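Local atomic coordinates of aminotransferase class-III (Ochrobactrum anthropi, PDB entry 5GHG), a protein that probably transfers amino groups between amines and carbonyl compounds as a class-III omega-transaminase, using the pyridoxal phosphate cofactor that is bound here in its pyridoxamine form. Residues B[108-113]-B[304-309]; B[39-44]-B[49-54]; B[399-404]-B[448-453]; B[274-279]-B[375-380]. The protein carries 1 engineered substitution. All blocks are in the same frame, centred on the assembly; numbering follows the deposited sequence.

Contact 1 (B[108-113]-B[304-309])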
# COMPACT_ATOMS: atom_id res chain seq x y z
N PRO B 108 -3.67 -5.72 26.90
CA PRO B 108 -2.33 -5.17 27.01
C PRO B 108 -1.53 -5.35 25.71
O PRO B 108 -1.47 -6.45 25.15
CB PRO B 108 -1.71 -5.99 28.16
CG PRO B 108 -2.89 -6.37 29.01
CD PRO B 108 -3.99 -6.65 28.00
N MET B 109 -0.93 -4.27 25.24
CA MET B 109 -0.09 -4.27 24.06
C MET B 109 1.22 -3.55 24.39
O MET B 109 1.31 -2.78 25.33
CB MET B 109 -0.77 -3.57 22.87
CG MET B 109 -1.90 -4.38 22.24
SD MET B 109 -1.28 -5.88 21.40
CE MET B 109 -2.82 -6.64 20.92
N SER B 110 2.25 -3.84 23.60
CA SER B 110 3.59 -3.32 23.85
C SER B 110 4.08 -2.33 22.81
O SER B 110 4.68 -1.32 23.18
CB SER B 110 4.58 -4.50 23.95
OG SER B 110 5.91 -4.02 24.00
N LYS B 111 3.84 -2.58 21.51
CA LYS B 111 4.41 -1.76 20.45
C LYS B 111 3.40 -1.56 19.34
O LYS B 111 2.60 -2.46 19.04
CB LYS B 111 5.67 -2.43 19.83
CG LYS B 111 6.85 -2.54 20.78
CD LYS B 111 7.44 -1.16 21.10
CE LYS B 111 8.55 -1.27 22.15
NZ LYS B 111 8.01 -1.70 23.48
N ALA B 112 3.47 -0.39 18.69
CA ALA B 112 2.67 -0.05 17.53
C ALA B 112 3.59 0.15 16.32
O ALA B 112 4.65 0.76 16.43
CB ALA B 112 1.85 1.22 17.77
N TYR B 113 3.17 -0.38 15.17
CA TYR B 113 3.87 -0.23 13.90
C TYR B 113 2.92 0.38 12.88
O TYR B 113 1.73 0.09 12.89
CB TYR B 113 4.36 -1.59 13.37
CG TYR B 113 5.29 -2.34 14.30
CD1 TYR B 113 4.82 -2.97 15.45
CD2 TYR B 113 6.65 -2.42 14.02
CE1 TYR B 113 5.69 -3.66 16.29
CE2 TYR B 113 7.52 -3.13 14.84
CZ TYR B 113 7.04 -3.74 15.97
OH TYR B 113 7.92 -4.40 16.79
N ARG B 304 4.30 -10.88 24.54
CA ARG B 304 4.55 -12.24 24.10
C ARG B 304 5.13 -12.27 22.69
O ARG B 304 6.11 -12.96 22.41
CB ARG B 304 3.25 -13.05 24.15
CG ARG B 304 3.31 -14.46 23.59
CD ARG B 304 1.92 -15.01 23.43
NE ARG B 304 1.90 -16.40 23.00
CZ ARG B 304 0.79 -17.07 22.69
NH1 ARG B 304 -0.39 -16.46 22.74
NH2 ARG B 304 0.87 -18.34 22.32
N VAL B 305 4.53 -11.49 21.77
CA VAL B 305 5.04 -11.41 20.41
C VAL B 305 6.35 -10.66 20.37
O VAL B 305 7.30 -11.08 19.70
CB VAL B 305 3.99 -10.77 19.48
CG1 VAL B 305 4.57 -10.55 18.08
CG2 VAL B 305 2.74 -11.64 19.42
N TYR B 306 6.43 -9.53 21.08
CA TYR B 306 7.58 -8.63 20.94
C TYR B 306 8.84 -9.18 21.62
O TYR B 306 9.94 -8.92 21.14
CB TYR B 306 7.24 -7.26 21.52
CG TYR B 306 8.36 -6.25 21.43
CD1 TYR B 306 8.76 -5.73 20.20
CD2 TYR B 306 9.02 -5.79 22.58
CE1 TYR B 306 9.79 -4.80 20.11
CE2 TYR B 306 10.04 -4.86 22.50
CZ TYR B 306 10.42 -4.37 21.27
OH TYR B 306 11.45 -3.45 21.20
N ALA B 307 8.70 -9.93 22.71
CA ALA B 307 9.86 -10.33 23.53
C ALA B 307 10.98 -10.99 22.72
O ALA B 307 12.12 -10.53 22.82
CB ALA B 307 9.39 -11.25 24.66
N PRO B 308 10.72 -12.04 21.91
CA PRO B 308 11.84 -12.67 21.18
C PRO B 308 12.41 -11.83 20.04
O PRO B 308 13.50 -12.15 19.55
CB PRO B 308 11.22 -13.96 20.63
CG PRO B 308 9.75 -13.70 20.59
CD PRO B 308 9.46 -12.76 21.72
N ILE B 309 11.72 -10.79 19.57
CA ILE B 309 12.26 -9.94 18.53
C ILE B 309 12.65 -8.57 19.06
O ILE B 309 12.96 -7.67 18.29
CB ILE B 309 11.30 -9.80 17.33
CG1 ILE B 309 9.96 -9.19 17.75
CG2 ILE B 309 11.08 -11.15 16.66
CD1 ILE B 309 8.98 -9.06 16.58
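Ser-110 is the first of 108-113 to meet Tyr-306. Ser-110 OG approaches the ring obliquely, 3.8 Å from Tyr-306 CD2. It also hydrogen-bonds Glu-303, the first residue of the helix that carries Tyr-306. Lys-111 comes next and makes the largest share of the contact from this segment. Lys-111 CG lies over one face of the Tyr-306 ring, 3.8 Å from Tyr-306 CE1, in a CH-pi contact. The lysine chain then bends at chi2 (-69°), which keeps it over the ring. Lys-111 CE reaches the phenol end, 3.7 Å from Tyr-306 CZ. A second bend, at chi4, turns NZ back toward Ser-110. Lys-111 NZ donates to Ser-110 OG at 3.2 Å, and only weakly to Ser-110 O. Lys-111 NZ also makes an off-centre cation-pi contact with the ring, 3.9 Å from Tyr-306 CE2. Ser-110 and Lys-111 pair together with Ile-301, which makes a classic beta bulge. It lies at the start of strand 111-115, an edge strand, within this chain, of the mixed sheet of the cofactor-binding domain. Helix 303-306 follows the neighbouring strand 297-301. A leucine in place of Tyr-306 would probably leave the lysine chain without its aromatic face and its ammonium without the cation-pi partner. Tyr-113 completes the group from the edge of the same ring, its OH 3.8 Å from Tyr-306 CD1. The tyrosine side chains cross at about a right angle.

Contact 2 (B[39-44]-B[49-54])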
# COMPACT_ATOMS: atom_id res chain seq x y z
N GLY B 39 -21.23 15.71 5.79
CA GLY B 39 -21.75 14.84 6.83
C GLY B 39 -21.87 13.41 6.33
O GLY B 39 -20.90 12.82 5.84
N ILE B 40 -23.06 12.82 6.44
CA ILE B 40 -23.24 11.46 5.96
C ILE B 40 -23.52 11.39 4.46
O ILE B 40 -23.69 10.28 3.94
CB ILE B 40 -24.38 10.70 6.68
CG1 ILE B 40 -25.75 11.26 6.30
CG2 ILE B 40 -24.14 10.70 8.20
CD1 ILE B 40 -26.92 10.33 6.71
N TYR B 41 -23.56 12.53 3.78
CA TYR B 41 -23.96 12.60 2.38
C TYR B 41 -22.77 12.84 1.46
O TYR B 41 -21.78 13.48 1.83
CB TYR B 41 -24.99 13.72 2.14
CG TYR B 41 -26.16 13.71 3.10
CD1 TYR B 41 -27.28 12.92 2.86
CD2 TYR B 41 -26.16 14.52 4.22
CE1 TYR B 41 -28.37 12.92 3.76
CE2 TYR B 41 -27.23 14.52 5.13
CZ TYR B 41 -28.33 13.72 4.88
OH TYR B 41 -29.38 13.74 5.79
N VAL B 42 -22.89 12.35 0.23
CA VAL B 42 -22.02 12.73 -0.85
C VAL B 42 -22.89 13.18 -2.01
O VAL B 42 -24.08 12.85 -2.10
CB VAL B 42 -21.08 11.58 -1.32
CG1 VAL B 42 -20.09 11.21 -0.21
CG2 VAL B 42 -21.86 10.38 -1.75
N GLU B 43 -22.28 13.94 -2.91
CA GLU B 43 -22.97 14.52 -4.06
C GLU B 43 -22.14 14.20 -5.30
O GLU B 43 -20.93 14.42 -5.31
CB GLU B 43 -23.15 16.01 -3.84
CG GLU B 43 -23.62 16.81 -5.00
CD GLU B 43 -23.67 18.30 -4.66
OE1 GLU B 43 -24.14 18.64 -3.55
OE2 GLU B 43 -23.20 19.11 -5.49
N ASP B 44 -22.79 13.67 -6.34
CA ASP B 44 -22.06 13.39 -7.56
C ASP B 44 -21.95 14.65 -8.42
O ASP B 44 -22.53 15.70 -8.10
CB ASP B 44 -22.73 12.24 -8.33
CG ASP B 44 -24.13 12.57 -8.84
OD1 ASP B 44 -24.45 13.76 -9.06
OD2 ASP B 44 -24.93 11.62 -9.03
N ARG B 49 -27.62 13.97 -4.56
CA ARG B 49 -27.12 13.67 -3.22
C ARG B 49 -27.56 12.29 -2.75
O ARG B 49 -28.64 11.82 -3.08
CB ARG B 49 -27.56 14.74 -2.22
CG ARG B 49 -26.87 16.08 -2.46
CD ARG B 49 -27.54 17.22 -1.70
NE ARG B 49 -27.45 17.04 -0.25
CZ ARG B 49 -26.38 17.34 0.48
NH1 ARG B 49 -26.41 17.17 1.79
NH2 ARG B 49 -25.29 17.79 -0.10
N TYR B 50 -26.69 11.64 -1.97
CA TYR B 50 -26.93 10.29 -1.47
C TYR B 50 -26.51 10.18 -0.02
O TYR B 50 -25.50 10.78 0.38
CB TYR B 50 -26.12 9.24 -2.24
CG TYR B 50 -26.19 9.34 -3.74
CD1 TYR B 50 -25.40 10.25 -4.44
CD2 TYR B 50 -27.05 8.51 -4.46
CE1 TYR B 50 -25.46 10.34 -5.82
CE2 TYR B 50 -27.12 8.59 -5.84
CZ TYR B 50 -26.31 9.50 -6.51
OH TYR B 50 -26.37 9.58 -7.87
N ILE B 51 -27.24 9.39 0.75
CA ILE B 51 -26.73 8.90 2.01
C ILE B 51 -25.63 7.88 1.70
O ILE B 51 -25.86 6.91 0.98
CB ILE B 51 -27.83 8.25 2.86
CG1 ILE B 51 -28.85 9.30 3.31
CG2 ILE B 51 -27.21 7.48 4.04
CD1 ILE B 51 -30.05 8.71 4.05
N GLU B 52 -24.42 8.13 2.23
CA GLU B 52 -23.33 7.17 2.08
C GLU B 52 -23.47 6.14 3.21
O GLU B 52 -22.83 6.21 4.27
CB GLU B 52 -21.97 7.86 2.08
CG GLU B 52 -21.11 7.54 0.82
CD GLU B 52 -20.77 6.05 0.69
OE1 GLU B 52 -20.96 5.31 1.69
OE2 GLU B 52 -20.34 5.60 -0.40
N ALA B 53 -24.37 5.19 2.98
CA ALA B 53 -24.70 4.23 4.01
C ALA B 53 -23.58 3.22 4.23
O ALA B 53 -23.68 2.41 5.16
CB ALA B 53 -26.00 3.51 3.66
N MET B 54 -22.52 3.26 3.42
CA MET B 54 -21.34 2.44 3.61
C MET B 54 -20.16 3.22 4.19
O MET B 54 -19.08 2.63 4.37
CB MET B 54 -20.90 1.81 2.28
CG MET B 54 -21.90 0.83 1.69
SD MET B 54 -22.15 -0.50 2.86
CE MET B 54 -20.53 -1.29 2.84
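Tyr-41 lies between Arg-49 and Ile-51 on one face of a hairpin. Its CB sits 3.5 Å from Tyr-50 O and over one face of the Arg-49 guanidinium. CG lies anti to the carbonyl carbon (chi1 -50°), which turns the ring along the face between these neighbours. CG and CD2 stay beside the guanidinium, with Tyr-41 CD2 3.6 Å from Arg-49 NH1. The ring and guanidinium planes are 39° apart, so this is not a flat stack. CD1 meets both Tyr-50 O, at the ring edge near its plane, and Ile-51 CG1. Tyr-41 CE1 packs against Ile-51 CG1 at 3.7 Å. Ile-40 CG1 covers the ring centre on the Ile-51 side, opposite Arg-49. The OH at the tip bonds Gln-435 of helix 433-455. An alanine at Tyr-41 is likely to leave Gln-435 without this partner and to open a gap between Arg-49 and Ile-51.

Strands 41-44 and 49-52 form an antiparallel beta hairpin in the mixed sheet that begins with strand 32-38. Val-42 and Tyr-50 are its hydrogen-bonded pair: Val-42 N to Tyr-50 O is 3.0 Å, and Tyr-50 N to Val-42 O is 2.9 Å. Beyond the pair, Glu-52 N also donates to Ile-40 O at 2.8 Å. Arg-49 NH1 forms a salt bridge with Asp-38, and Glu-43 OE1 adds only a long one, 3.7 Å from Arg-49 NH2, at the guanidinium edge. On the face that carries Val-42 and Tyr-50, Val-42 meets Glu-52 CG with both methyls. The Glu-52 carboxylate continues to Tyr-83 of the second subunit.

Contact 3 (B[399-404]-B[448-453])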
# COMPACT_ATOMS: atom_id res chain seq x y z
N GLY B 399 -26.09 -13.04 -6.94
CA GLY B 399 -25.55 -11.71 -7.13
C GLY B 399 -26.43 -10.82 -7.98
O GLY B 399 -26.38 -9.59 -7.84
N ALA B 400 -27.26 -11.41 -8.84
CA ALA B 400 -28.13 -10.60 -9.68
C ALA B 400 -29.18 -9.86 -8.83
O ALA B 400 -29.50 -8.69 -9.09
CB ALA B 400 -28.81 -11.46 -10.74
N LEU B 401 -29.75 -10.54 -7.83
CA LEU B 401 -30.76 -9.91 -7.00
C LEU B 401 -30.15 -8.76 -6.18
O LEU B 401 -30.73 -7.67 -6.11
CB LEU B 401 -31.43 -10.94 -6.11
CG LEU B 401 -32.59 -10.57 -5.20
CD1 LEU B 401 -33.73 -9.96 -5.99
CD2 LEU B 401 -33.06 -11.83 -4.44
N GLY B 402 -28.98 -8.98 -5.61
CA GLY B 402 -28.29 -7.91 -4.90
C GLY B 402 -27.97 -6.72 -5.79
O GLY B 402 -28.16 -5.57 -5.39
N ALA B 403 -27.47 -6.97 -6.99
CA ALA B 403 -27.18 -5.87 -7.92
C ALA B 403 -28.45 -5.11 -8.30
O ALA B 403 -28.45 -3.87 -8.36
CB ALA B 403 -26.48 -6.40 -9.18
N LYS B 404 -29.54 -5.84 -8.56
CA LYS B 404 -30.80 -5.20 -8.89
C LYS B 404 -31.28 -4.28 -7.78
O LYS B 404 -31.63 -3.11 -8.02
CB LYS B 404 -31.85 -6.27 -9.19
CG LYS B 404 -33.19 -5.78 -9.73
CD LYS B 404 -34.05 -6.98 -10.14
CE LYS B 404 -35.45 -6.57 -10.60
NZ LYS B 404 -35.39 -5.91 -11.92
N ASN B 448 -39.88 -3.55 -1.80
CA ASN B 448 -41.22 -3.61 -2.38
C ASN B 448 -41.18 -3.38 -3.90
O ASN B 448 -41.85 -4.09 -4.66
CB ASN B 448 -42.13 -2.61 -1.69
CG ASN B 448 -42.47 -3.03 -0.28
OD1 ASN B 448 -42.34 -4.21 0.06
ND2 ASN B 448 -42.86 -2.09 0.55
N ASP B 449 -40.40 -2.39 -4.35
CA ASP B 449 -40.26 -2.14 -5.78
C ASP B 449 -39.70 -3.36 -6.50
O ASP B 449 -40.20 -3.75 -7.56
CB ASP B 449 -39.34 -0.95 -6.04
CG ASP B 449 -40.03 0.39 -5.81
OD1 ASP B 449 -41.26 0.39 -5.60
OD2 ASP B 449 -39.31 1.44 -5.86
N VAL B 450 -38.64 -3.96 -5.96
CA VAL B 450 -38.02 -5.09 -6.61
C VAL B 450 -38.99 -6.28 -6.65
O VAL B 450 -39.11 -6.97 -7.66
CB VAL B 450 -36.70 -5.48 -5.90
CG1 VAL B 450 -36.16 -6.76 -6.48
CG2 VAL B 450 -35.67 -4.35 -6.05
N GLN B 451 -39.69 -6.51 -5.54
CA GLN B 451 -40.67 -7.59 -5.50
C GLN B 451 -41.76 -7.39 -6.56
O GLN B 451 -42.11 -8.32 -7.29
CB GLN B 451 -41.27 -7.69 -4.11
CG GLN B 451 -42.45 -8.65 -3.98
CD GLN B 451 -42.04 -10.11 -4.14
OE1 GLN B 451 -40.86 -10.43 -4.31
NE2 GLN B 451 -43.02 -11.00 -4.08
N ALA B 452 -42.27 -6.17 -6.67
CA ALA B 452 -43.27 -5.88 -7.70
C ALA B 452 -42.72 -6.14 -9.09
O ALA B 452 -43.40 -6.72 -9.95
CB ALA B 452 -43.75 -4.44 -7.57
N SER B 453 -41.48 -5.73 -9.33
CA SER B 453 -40.87 -5.91 -10.64
C SER B 453 -40.70 -7.39 -10.97
O SER B 453 -40.91 -7.81 -12.11
CB SER B 453 -39.54 -5.17 -10.70
OG SER B 453 -38.71 -5.67 -11.72
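Lys-404 runs alongside Val-450, and the two side chains overlap while running in opposing senses. The lysine leaves its helix with CG anti to the backbone N (chi1 -172°) and stays extended as far as CE. That straight stem carries Lys-404 CE across to the valine, 4.2 Å from Val-450 CG1. Only the last bond turns, with chi4 at 71°, and this swings NZ toward Ser-453. The ammonium then donates a weak hydrogen bond of 3.3 Å from Lys-404 NZ to Ser-453 OG. Lys-404 CE is itself 3.6 Å from Ser-453 OG, so the hydroxyl meets the end of the lysine by two atoms.

The contact joins helix 400-411 to the long C-terminal helix 433-455, as part of the small C-terminal domain of the class-III aminotransferase fold. The helix segments make an angle of 124° and their axes come no closer than 11.4 Å. At that spacing the backbones stay well apart, and side chains bridge the distance. Leu-401, one turn before Lys-404, supplies the apolar half. Leu-401 CD1 crosses to Val-450 CG1 at 4.0 Å, so one valine methyl meets both the leucine and the lysine stem. Val-450 also packs on Leu-370, and Leu-401 on Thr-387. Asp-449, next to Val-450, forms a salt bridge with Arg-412, just past the end of helix 400-411.

Contact 4 (B[274-279]-B[375-380])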
# COMPACT_ATOMS: atom_id res chain seq x y z
N GLN B 274 -13.51 -6.42 21.88
CA GLN B 274 -14.26 -6.29 23.13
C GLN B 274 -15.66 -6.84 22.97
O GLN B 274 -16.15 -7.58 23.83
CB GLN B 274 -14.31 -4.83 23.59
CG GLN B 274 -12.92 -4.24 23.76
CD GLN B 274 -12.93 -2.71 23.89
OE1 GLN B 274 -13.33 -2.00 22.96
NE2 GLN B 274 -12.47 -2.21 25.02
N THR B 275 -16.31 -6.53 21.83
CA THR B 275 -17.67 -7.00 21.59
C THR B 275 -17.75 -8.52 21.64
O THR B 275 -18.74 -9.08 22.13
CB THR B 275 -18.18 -6.49 20.24
OG1 THR B 275 -18.14 -5.07 20.23
CG2 THR B 275 -19.62 -6.94 20.00
N PHE B 276 -16.73 -9.21 21.13
CA PHE B 276 -16.75 -10.65 21.02
C PHE B 276 -15.82 -11.35 22.00
O PHE B 276 -15.60 -12.55 21.88
CB PHE B 276 -16.44 -11.06 19.58
CG PHE B 276 -17.54 -10.70 18.62
CD1 PHE B 276 -18.66 -11.52 18.50
CD2 PHE B 276 -17.51 -9.51 17.92
CE1 PHE B 276 -19.70 -11.17 17.64
CE2 PHE B 276 -18.56 -9.16 17.07
CZ PHE B 276 -19.63 -9.99 16.93
N ASP B 277 -15.30 -10.63 22.99
CA ASP B 277 -14.42 -11.18 24.01
C ASP B 277 -13.24 -11.94 23.39
O ASP B 277 -12.95 -13.08 23.75
CB ASP B 277 -15.19 -12.07 24.99
CG ASP B 277 -14.39 -12.31 26.29
OD1 ASP B 277 -13.59 -11.42 26.68
OD2 ASP B 277 -14.54 -13.38 26.90
N MET B 278 -12.57 -11.29 22.46
CA MET B 278 -11.35 -11.82 21.85
C MET B 278 -10.14 -11.24 22.56
O MET B 278 -10.14 -10.07 22.96
CB MET B 278 -11.30 -11.48 20.36
CG MET B 278 -12.38 -12.16 19.56
SD MET B 278 -12.66 -11.36 17.96
CE MET B 278 -11.12 -11.68 17.11
N LYS B 279 -9.10 -12.06 22.68
CA LYS B 279 -7.87 -11.69 23.38
C LYS B 279 -6.71 -11.86 22.40
O LYS B 279 -5.91 -12.78 22.52
CB LYS B 279 -7.67 -12.53 24.64
CG LYS B 279 -8.77 -12.29 25.67
CD LYS B 279 -8.49 -12.97 27.00
CE LYS B 279 -9.55 -12.58 28.04
NZ LYS B 279 -9.57 -13.53 29.20
N ARG B 375 -28.66 -9.73 9.49
CA ARG B 375 -27.61 -9.97 10.47
C ARG B 375 -26.83 -8.68 10.72
O ARG B 375 -26.80 -7.79 9.87
CB ARG B 375 -26.67 -11.08 9.99
CG ARG B 375 -26.13 -10.89 8.58
CD ARG B 375 -25.29 -12.09 8.14
NE ARG B 375 -24.70 -11.86 6.80
CZ ARG B 375 -25.23 -12.29 5.66
NH1 ARG B 375 -26.38 -12.97 5.66
NH2 ARG B 375 -24.64 -12.02 4.51
N GLY B 376 -26.22 -8.57 11.89
CA GLY B 376 -25.48 -7.37 12.21
C GLY B 376 -25.32 -7.18 13.71
O GLY B 376 -26.03 -7.77 14.53
N VAL B 377 -24.36 -6.33 14.07
CA VAL B 377 -24.15 -5.89 15.44
C VAL B 377 -23.70 -4.44 15.40
O VAL B 377 -23.08 -4.00 14.43
CB VAL B 377 -23.10 -6.76 16.20
CG1 VAL B 377 -21.77 -6.71 15.51
CG2 VAL B 377 -22.96 -6.30 17.64
N GLY B 378 -24.01 -3.69 16.45
CA GLY B 378 -23.59 -2.30 16.49
C GLY B 378 -24.09 -1.57 15.25
O GLY B 378 -25.27 -1.66 14.89
N LEU B 379 -23.17 -0.86 14.56
CA LEU B 379 -23.54 -0.06 13.41
C LEU B 379 -23.12 -0.72 12.09
O LEU B 379 -22.79 -0.03 11.12
CB LEU B 379 -22.97 1.35 13.53
CG LEU B 379 -23.61 2.53 12.79
CD1 LEU B 379 -25.13 2.65 13.08
CD2 LEU B 379 -22.87 3.84 13.10
N ILE B 380 -23.13 -2.05 12.03
CA ILE B 380 -22.85 -2.75 10.77
C ILE B 380 -23.88 -3.84 10.59
O ILE B 380 -24.22 -4.55 11.55
CB ILE B 380 -21.42 -3.31 10.72
CG1 ILE B 380 -21.09 -3.78 9.31
CG2 ILE B 380 -21.24 -4.44 11.73
CD1 ILE B 380 -19.63 -4.08 9.06
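Val-377 meets Thr-275 and Phe-276 with one methyl each. The valine stands at the head of a type II' beta turn, Val-377 to Ile-380, which joins strands 371-377 and 380-385 into a hairpin. Its two partners lie at the C-terminal end of helix 272-275, which closes in a Schellman motif with Asp-277 at the positive-phi position. The contact thus sets the hairpin turn of one sheet against a helix end that belongs to the cofactor-binding part of the fold.

The valine rotamer decides which methyl goes where. CG2 is anti to the backbone N and points at the threonine. CG1 takes the place between N and the carbonyl carbon (chi1 60°) and faces the phenylalanine. Thr-275 CG2 is likewise anti to its own N, and it points at the valine; the two methyls meet tip to tip, Thr-275 CG2 4.1 Å from Val-377 CG2. This rotamer leaves Thr-275 OG1 for Thr-267 and Asn-269. Phe-276 has CG beside the backbone N (chi1 -69°), and only the far end of its ring arrives at the valine, obliquely. The ring also packs on Val-227.

The turn is closed by two backbone bonds. Ile-380 N donates to Val-377 O at 3.1 Å, and Val-377 N returns a weak bond to Ile-380 O. Two glycines flank the valine. Gly-378 has positive phi, and a side chain on Gly-376 would run into Ile-380 O. On the aromatic side, the closest pair is Phe-276 CZ and Val-377 CG1, 4.2 Å apart.

The four contacts are separate, and none touches another. Contacts 2 and 4 reach the same sheet, with nearest atoms about 7 Å apart. Contact 4 is also about 7 Å at nearest atoms from contact 1, and the segments of these two alternate along the chain. Contact 1 lies across the chain's centre from both contact 2 and contact 3, the latter about 49 Å away between centres. Contacts 2 and 3 both involve helix 433-455, one through its partners and one directly. In contacts 2 and 4 the side chains of Glu-52 and Phe-276 are each about 13 Å from the bound PMP. Neither residue belongs to the cofactor pocket itself.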